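Local coordinates for protein glutathione S-transferase (Bombyx mori, PDB 5ZFG) that metabolises the insecticide diazinon and, as in other glutathione transferases, probably joins glutathione to electrophilic substrates, at residues S149-N154 / H184-D189; A159-I164 / N188-K193; S166-E171 / D196-S201. All blocks are in the same frame, centred on the assembly; numbering follows the deposited sequence.

In the fold
All three contacts lie in the helical C-terminal part of the chain. Contacts 1 and 2 share helix 181-193; contacts 2 and 3 share helix 160-172. Contact 1 is the most peripheral: it sets a partly exposed loop against one indole. Contact 2 is buried and joins two helices through Ile164 and aromatic rings. Contact 3 is also buried, but it places a carboxylate beside an indole, with Met168 and Ser201 next to it. Two acids tie the contacts together. Asp160, in contact 2, serves groups of both segments of contact 1. Glu171, in contact 3, pairs with Tyr187 of 184-189 and Lys191 of 188-193. Contacts 2 and 3 also meet helix 12-23 of the thioredoxin-like domain.

Contact 1. Residues S149-N154 / H184-D189; sequences SYAAAN and HKWYND
The loop 149-154 passes beside helix segment 184-189, with the CA atoms of Tyr150 and Trp186 6.3 Å apart. Trp186 makes the contact almost alone. Its CG stands anti to the backbone N (chi1 154°), which carries the five-membered part of the indole over to the loop. CD1 leads. It lies 3.5 Å from the backbone O of Ser149, and this oxygen sits at the ring edge, near the indole plane. CD1 also approaches CA of Tyr150 at 3.8 Å. The two aromatic groups meet more loosely, Tyr150 CD1 lying 4.3 Å from Trp186 CD1. Ala151 closes the row, with its N near the indole NE1.

The loop is folded on itself. Tyr150 N bonds to Ala153 O at 3.1 Å. Ser149 N also donates to Asn154 OD1 at 3.1 Å, in the plane of that side-chain carbonyl. These bonds hold the turn whose backbone, from Ser149 O to Ala151 N, lies along CD1 and NE1 of the indole.

No hydrogen bond runs directly between loop and helix. Instead, OD1 of Asp160 on helix 160-172 holds both Trp186 NE1 and Ala151 N. The polar link is thus indirect: one carboxylate oxygen fixes the indole and the loop backbone together, and van der Waals contact fills in between them.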
# COMPACT_ATOMS: atom_id res chain seq x y z
N SER B 149 4.11 22.51 1.72
CA SER B 149 2.71 22.92 1.79
C SER B 149 1.75 21.77 1.54
O SER B 149 0.61 21.83 1.99
CB SER B 149 2.44 24.04 0.78
OG SER B 149 3.01 23.74 -0.48
N TYR B 150 2.20 20.73 0.83
CA TYR B 150 1.40 19.55 0.53
C TYR B 150 2.06 18.31 1.14
O TYR B 150 3.15 18.38 1.73
CB TYR B 150 1.21 19.39 -0.97
CG TYR B 150 0.37 20.49 -1.61
CD1 TYR B 150 -1.01 20.43 -1.60
CD2 TYR B 150 0.98 21.58 -2.21
CE1 TYR B 150 -1.78 21.44 -2.19
CE2 TYR B 150 0.23 22.59 -2.81
CZ TYR B 150 -1.15 22.51 -2.79
OH TYR B 150 -1.89 23.52 -3.38
N ALA B 151 1.39 17.16 0.98
CA ALA B 151 1.79 15.96 1.74
C ALA B 151 3.15 15.41 1.32
O ALA B 151 3.86 14.84 2.16
CB ALA B 151 0.73 14.87 1.59
N ALA B 152 3.53 15.55 0.06
CA ALA B 152 4.78 14.97 -0.41
C ALA B 152 5.71 15.98 -1.07
O ALA B 152 6.83 15.61 -1.45
CB ALA B 152 4.51 13.81 -1.39
N ALA B 153 5.28 17.21 -1.23
CA ALA B 153 6.05 18.19 -1.98
C ALA B 153 5.43 19.56 -1.73
O ALA B 153 4.43 19.68 -1.01
CB ALA B 153 6.10 17.86 -3.47
N ASN B 154 6.03 20.59 -2.32
CA ASN B 154 5.46 21.93 -2.28
C ASN B 154 4.41 22.14 -3.36
O ASN B 154 3.97 23.28 -3.56
CB ASN B 154 6.56 22.98 -2.41
CG ASN B 154 7.13 23.36 -1.07
OD1 ASN B 154 6.41 23.42 -0.07
ND2 ASN B 154 8.44 23.60 -1.03
N HIS B 184 -4.33 21.19 9.55
CA HIS B 184 -5.48 22.07 9.38
C HIS B 184 -5.26 23.06 8.24
O HIS B 184 -6.15 23.27 7.41
CB HIS B 184 -5.77 22.80 10.70
CG HIS B 184 -7.07 23.54 10.71
ND1 HIS B 184 -7.18 24.86 10.31
CD2 HIS B 184 -8.31 23.15 11.08
CE1 HIS B 184 -8.44 25.24 10.43
NE2 HIS B 184 -9.15 24.22 10.88
N LYS B 185 -4.07 23.66 8.16
CA LYS B 185 -3.77 24.59 7.08
C LYS B 185 -3.75 23.88 5.73
O LYS B 185 -4.35 24.36 4.76
CB LYS B 185 -2.43 25.27 7.35
CG LYS B 185 -1.99 26.27 6.29
CD LYS B 185 -3.01 27.37 6.07
CE LYS B 185 -2.41 28.52 5.27
NZ LYS B 185 -0.94 28.34 5.06
N TRP B 186 -3.06 22.74 5.64
CA TRP B 186 -2.99 21.98 4.39
C TRP B 186 -4.38 21.59 3.90
O TRP B 186 -4.71 21.77 2.72
CB TRP B 186 -2.11 20.74 4.61
CG TRP B 186 -2.37 19.56 3.71
CD1 TRP B 186 -1.90 19.38 2.45
CD2 TRP B 186 -3.11 18.37 4.04
NE1 TRP B 186 -2.32 18.16 1.95
CE2 TRP B 186 -3.06 17.53 2.91
CE3 TRP B 186 -3.81 17.95 5.17
CZ2 TRP B 186 -3.67 16.28 2.89
CZ3 TRP B 186 -4.43 16.72 5.14
CH2 TRP B 186 -4.36 15.89 4.00
N TYR B 187 -5.20 21.05 4.80
CA TYR B 187 -6.54 20.59 4.44
C TYR B 187 -7.40 21.75 3.95
O TYR B 187 -8.07 21.65 2.91
CB TYR B 187 -7.16 19.92 5.67
CG TYR B 187 -8.56 19.39 5.52
CD1 TYR B 187 -8.82 18.19 4.85
CD2 TYR B 187 -9.63 20.05 6.10
CE1 TYR B 187 -10.12 17.70 4.76
CE2 TYR B 187 -10.90 19.58 6.01
CZ TYR B 187 -11.16 18.41 5.34
OH TYR B 187 -12.45 17.96 5.27
N ASN B 188 -7.37 22.88 4.66
CA ASN B 188 -8.20 24.01 4.25
C ASN B 188 -7.63 24.73 3.04
O ASN B 188 -8.41 25.22 2.20
CB ASN B 188 -8.39 24.96 5.43
CG ASN B 188 -9.41 24.44 6.41
OD1 ASN B 188 -10.61 24.45 6.14
ND2 ASN B 188 -8.93 23.94 7.55
N ASP B 189 -6.30 24.81 2.90
CA ASP B 189 -5.72 25.36 1.68
C ASP B 189 -6.12 24.54 0.45
O ASP B 189 -6.26 25.10 -0.65
CB ASP B 189 -4.20 25.41 1.78
CG ASP B 189 -3.69 26.57 2.62
OD1 ASP B 189 -4.51 27.38 3.13
OD2 ASP B 189 -2.46 26.66 2.79

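Contact 2. Residues A159-I164 / N188-K193; sequences ADFPLI and NDFKVK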
# COMPACT_ATOMS: atom_id res chain seq x y z
N ALA B 159 -0.37 11.71 -3.67
CA ALA B 159 -0.34 11.38 -2.24
C ALA B 159 -1.35 12.21 -1.46
O ALA B 159 -1.82 11.78 -0.40
CB ALA B 159 1.07 11.58 -1.68
N ASP B 160 -1.71 13.39 -1.96
CA ASP B 160 -2.61 14.26 -1.21
C ASP B 160 -4.03 13.72 -1.16
O ASP B 160 -4.68 13.81 -0.11
CB ASP B 160 -2.61 15.66 -1.82
CG ASP B 160 -1.34 16.39 -1.51
OD1 ASP B 160 -1.18 16.76 -0.33
OD2 ASP B 160 -0.50 16.54 -2.43
N PHE B 161 -4.54 13.17 -2.26
CA PHE B 161 -5.96 12.82 -2.33
C PHE B 161 -6.37 11.80 -1.27
O PHE B 161 -7.37 12.05 -0.57
CB PHE B 161 -6.36 12.33 -3.73
CG PHE B 161 -6.05 13.31 -4.82
CD1 PHE B 161 -6.47 14.63 -4.73
CD2 PHE B 161 -5.32 12.90 -5.93
CE1 PHE B 161 -6.16 15.55 -5.74
CE2 PHE B 161 -5.02 13.80 -6.95
CZ PHE B 161 -5.43 15.13 -6.85
N PRO B 162 -5.68 10.67 -1.09
CA PRO B 162 -6.13 9.74 -0.04
C PRO B 162 -6.08 10.37 1.34
O PRO B 162 -7.00 10.15 2.14
CB PRO B 162 -5.17 8.54 -0.19
CG PRO B 162 -4.71 8.62 -1.65
CD PRO B 162 -4.57 10.10 -1.87
N LEU B 163 -5.05 11.18 1.63
CA LEU B 163 -4.98 11.79 2.95
C LEU B 163 -6.07 12.85 3.12
O LEU B 163 -6.65 12.98 4.20
CB LEU B 163 -3.60 12.39 3.19
CG LEU B 163 -2.44 11.36 3.18
CD1 LEU B 163 -1.08 12.05 3.02
CD2 LEU B 163 -2.49 10.53 4.46
N ILE B 164 -6.36 13.60 2.05
CA ILE B 164 -7.44 14.59 2.13
C ILE B 164 -8.76 13.90 2.46
O ILE B 164 -9.49 14.31 3.37
CB ILE B 164 -7.56 15.37 0.81
CG1 ILE B 164 -6.45 16.44 0.70
CG2 ILE B 164 -8.98 15.98 0.70
CD1 ILE B 164 -6.62 17.59 1.69
N ASN B 188 -7.37 22.88 4.66
CA ASN B 188 -8.20 24.01 4.25
C ASN B 188 -7.63 24.73 3.04
O ASN B 188 -8.41 25.22 2.20
CB ASN B 188 -8.39 24.96 5.43
CG ASN B 188 -9.41 24.44 6.41
OD1 ASN B 188 -10.61 24.45 6.14
ND2 ASN B 188 -8.93 23.94 7.55
N ASP B 189 -6.30 24.81 2.90
CA ASP B 189 -5.72 25.36 1.68
C ASP B 189 -6.12 24.54 0.45
O ASP B 189 -6.26 25.10 -0.65
CB ASP B 189 -4.20 25.41 1.78
CG ASP B 189 -3.69 26.57 2.62
OD1 ASP B 189 -4.51 27.38 3.13
OD2 ASP B 189 -2.46 26.66 2.79
N PHE B 190 -6.27 23.23 0.61
CA PHE B 190 -6.67 22.39 -0.52
C PHE B 190 -8.04 22.82 -1.05
O PHE B 190 -8.23 22.93 -2.27
CB PHE B 190 -6.68 20.92 -0.10
CG PHE B 190 -7.20 19.99 -1.16
CD1 PHE B 190 -6.38 19.54 -2.18
CD2 PHE B 190 -8.53 19.56 -1.13
CE1 PHE B 190 -6.86 18.67 -3.17
CE2 PHE B 190 -9.02 18.70 -2.11
CZ PHE B 190 -8.18 18.26 -3.13
N LYS B 191 -8.99 23.08 -0.15
CA LYS B 191 -10.32 23.50 -0.57
C LYS B 191 -10.26 24.78 -1.39
O LYS B 191 -10.99 24.93 -2.38
CB LYS B 191 -11.21 23.71 0.65
CG LYS B 191 -11.37 22.52 1.57
CD LYS B 191 -12.54 22.77 2.53
CE LYS B 191 -12.51 21.81 3.71
NZ LYS B 191 -13.80 21.81 4.45
N VAL B 192 -9.41 25.73 -0.99
CA VAL B 192 -9.39 27.04 -1.63
C VAL B 192 -8.63 26.99 -2.95
O VAL B 192 -9.05 27.60 -3.94
CB VAL B 192 -8.79 28.08 -0.66
CG1 VAL B 192 -8.66 29.44 -1.34
CG2 VAL B 192 -9.66 28.19 0.58
N LYS B 193 -7.52 26.27 -2.98
CA LYS B 193 -6.71 26.20 -4.19
C LYS B 193 -7.33 25.29 -5.25
O LYS B 193 -7.11 25.51 -6.45
CB LYS B 193 -5.30 25.73 -3.85
CG LYS B 193 -4.56 26.66 -2.89
CD LYS B 193 -3.84 27.77 -3.65
CE LYS B 193 -3.41 28.90 -2.71
NZ LYS B 193 -4.54 29.77 -2.31
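Asp160 OD1 is gripped from two sources, the loop at Ala151 and the indole of Trp186. Its other oxygen, OD2, takes the backbone N of Thr157. With three bonds spread over both oxygens, the carboxylate is fixed in its rotation. It sits in the first turn of helix 160-172, on the side that faces helix 181-193.

Deeper in, the contact is apolar. Phe190 turns one ring face to Ile164, which lies over it. Ile164 CG1 stands 4.1 Å from the ring centroid and 11° off the normal, a CH-pi contact. CD1 of Ile164 reaches back to CG of Phe190 at 3.8 Å, while CG2 lies 3.9 Å from CE2. The Ile164 chi1 of -77° sets CG1 beside the backbone N and CG2 anti to it, and both branches touch the ring.

The sequence Thr157-x-x-Asp160 and the bond back to Thr157 N are consistent with the N-capping box known from the C-terminal domain of glutathione transferases. One residue on, Phe161 crosses Phe190 at about a right angle. The rings meet at their edges, CE1 of Phe161 lying 4.1 Å from CE1 of Phe190. Leu197 of helix 195-208 and Gln19 of helix 12-23 touch both phenylalanines.

Contact 3. Residues S166-E171 / D196-S201; sequences STMTLE and DLWKIS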
# COMPACT_ATOMS: atom_id res chain seq x y z
N SER B 166 -9.28 10.90 3.78
CA SER B 166 -9.29 10.38 5.15
C SER B 166 -9.63 11.50 6.14
O SER B 166 -10.48 11.33 7.02
CB SER B 166 -7.94 9.75 5.48
OG SER B 166 -7.68 8.61 4.66
N THR B 167 -8.97 12.65 5.99
CA THR B 167 -9.20 13.78 6.90
C THR B 167 -10.61 14.33 6.76
O THR B 167 -11.20 14.79 7.75
CB THR B 167 -8.17 14.88 6.60
OG1 THR B 167 -6.84 14.32 6.61
CG2 THR B 167 -8.26 16.00 7.64
N MET B 168 -11.17 14.26 5.56
CA MET B 168 -12.55 14.70 5.33
C MET B 168 -13.52 13.95 6.23
O MET B 168 -14.52 14.53 6.69
CB MET B 168 -12.90 14.53 3.85
CG MET B 168 -14.40 14.75 3.53
SD MET B 168 -15.41 13.27 3.79
CE MET B 168 -14.88 12.34 2.34
N THR B 169 -13.24 12.67 6.55
CA THR B 169 -14.17 11.94 7.40
C THR B 169 -14.13 12.43 8.84
O THR B 169 -15.12 12.26 9.56
CB THR B 169 -13.91 10.43 7.37
OG1 THR B 169 -12.68 10.15 8.06
CG2 THR B 169 -13.85 9.90 5.93
N LEU B 170 -13.03 13.04 9.27
CA LEU B 170 -13.03 13.70 10.57
C LEU B 170 -13.93 14.92 10.54
O LEU B 170 -14.74 15.14 11.45
CB LEU B 170 -11.60 14.08 10.98
CG LEU B 170 -10.69 12.88 11.24
CD1 LEU B 170 -9.22 13.30 11.26
CD2 LEU B 170 -11.05 12.17 12.55
N GLU B 171 -13.82 15.74 9.49
CA GLU B 171 -14.73 16.88 9.39
C GLU B 171 -16.18 16.43 9.34
O GLU B 171 -17.06 17.10 9.90
CB GLU B 171 -14.41 17.75 8.17
CG GLU B 171 -15.30 19.02 8.13
CD GLU B 171 -15.06 19.93 6.93
OE1 GLU B 171 -14.15 19.67 6.11
OE2 GLU B 171 -15.80 20.93 6.80
N ASP B 196 -12.77 22.66 -7.38
CA ASP B 196 -13.40 21.61 -8.19
C ASP B 196 -13.10 20.22 -7.62
O ASP B 196 -13.99 19.37 -7.55
CB ASP B 196 -12.91 21.71 -9.63
CG ASP B 196 -11.38 21.59 -9.75
OD1 ASP B 196 -10.66 22.22 -8.94
OD2 ASP B 196 -10.91 20.85 -10.64
N LEU B 197 -11.86 19.99 -7.21
CA LEU B 197 -11.51 18.70 -6.62
C LEU B 197 -12.16 18.52 -5.26
O LEU B 197 -12.67 17.44 -4.93
CB LEU B 197 -10.00 18.59 -6.51
CG LEU B 197 -9.24 18.73 -7.84
CD1 LEU B 197 -7.74 18.46 -7.64
CD2 LEU B 197 -9.84 17.80 -8.91
N TRP B 198 -12.18 19.58 -4.45
CA TRP B 198 -12.82 19.48 -3.14
C TRP B 198 -14.31 19.21 -3.28
O TRP B 198 -14.89 18.52 -2.44
CB TRP B 198 -12.57 20.75 -2.31
CG TRP B 198 -13.45 20.75 -1.11
CD1 TRP B 198 -14.56 21.53 -0.90
CD2 TRP B 198 -13.38 19.85 -0.00
NE1 TRP B 198 -15.16 21.18 0.28
CE2 TRP B 198 -14.46 20.15 0.86
CE3 TRP B 198 -12.51 18.82 0.36
CZ2 TRP B 198 -14.68 19.47 2.05
CZ3 TRP B 198 -12.73 18.14 1.55
CH2 TRP B 198 -13.81 18.47 2.38
N LYS B 199 -14.94 19.69 -4.37
CA LYS B 199 -16.36 19.39 -4.57
C LYS B 199 -16.63 17.89 -4.56
O LYS B 199 -17.71 17.46 -4.12
CB LYS B 199 -16.85 19.97 -5.90
CG LYS B 199 -17.54 21.31 -5.80
CD LYS B 199 -18.33 21.60 -7.07
CE LYS B 199 -19.16 22.87 -6.93
NZ LYS B 199 -18.34 24.07 -7.27
N ILE B 200 -15.70 17.09 -5.07
CA ILE B 200 -15.84 15.64 -5.06
C ILE B 200 -15.84 15.12 -3.62
O ILE B 200 -16.68 14.30 -3.23
CB ILE B 200 -14.72 14.99 -5.90
CG1 ILE B 200 -14.88 15.37 -7.38
CG2 ILE B 200 -14.74 13.46 -5.75
CD1 ILE B 200 -13.68 15.01 -8.25
N SER B 201 -14.91 15.62 -2.79
CA SER B 201 -14.89 15.24 -1.38
C SER B 201 -16.13 15.75 -0.65
O SER B 201 -16.70 15.05 0.19
CB SER B 201 -13.64 15.79 -0.70
OG SER B 201 -12.44 15.37 -1.33
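The outer corner of the Trp198 indole, CH2, meets two side chains of helix 160-172. Met168 comes with CG, 3.9 Å from CH2. Glu171 comes with OE1, also 3.9 Å from CH2. Both side chains run obliquely to the indole. The carboxylate of Glu171 is nearly parallel to the ring plane, 8° from it. OE1 comes in obliquely beside CH2 and CZ2, however, so the two planes are parallel but not stacked. Glu171 has an extended chain with CG anti to the backbone N (chi1 -176°), which carries the carboxylate out to the ring.

Met168 starts off the same way but then bends at chi2 and chi3. The bend brings CE to 3.9 Å from the backbone O of Ser201. Ser201 also packs its CB against CG of Met168, at 4.4 Å, while its hydroxyl bonds to Asn165. The axes of the two short helical segments approach to 11.6 Å and cross at -61°. Leu15 of helix 12-23 touches Met168 and Ile200, so this part of the helical domain packs against the thioredoxin-like domain.

Glu171 OE1 has stronger partners than the indole. It forms a salt bridge with Lys191 NZ and a hydrogen bond with Tyr187 OH, both from helix 181-193. These partners probably favour an ionised carboxylate despite its apolar neighbours. No hydrogen bond joins the two segments. They meet by van der Waals packing, and helix 181-193 meets the polar needs of OE1.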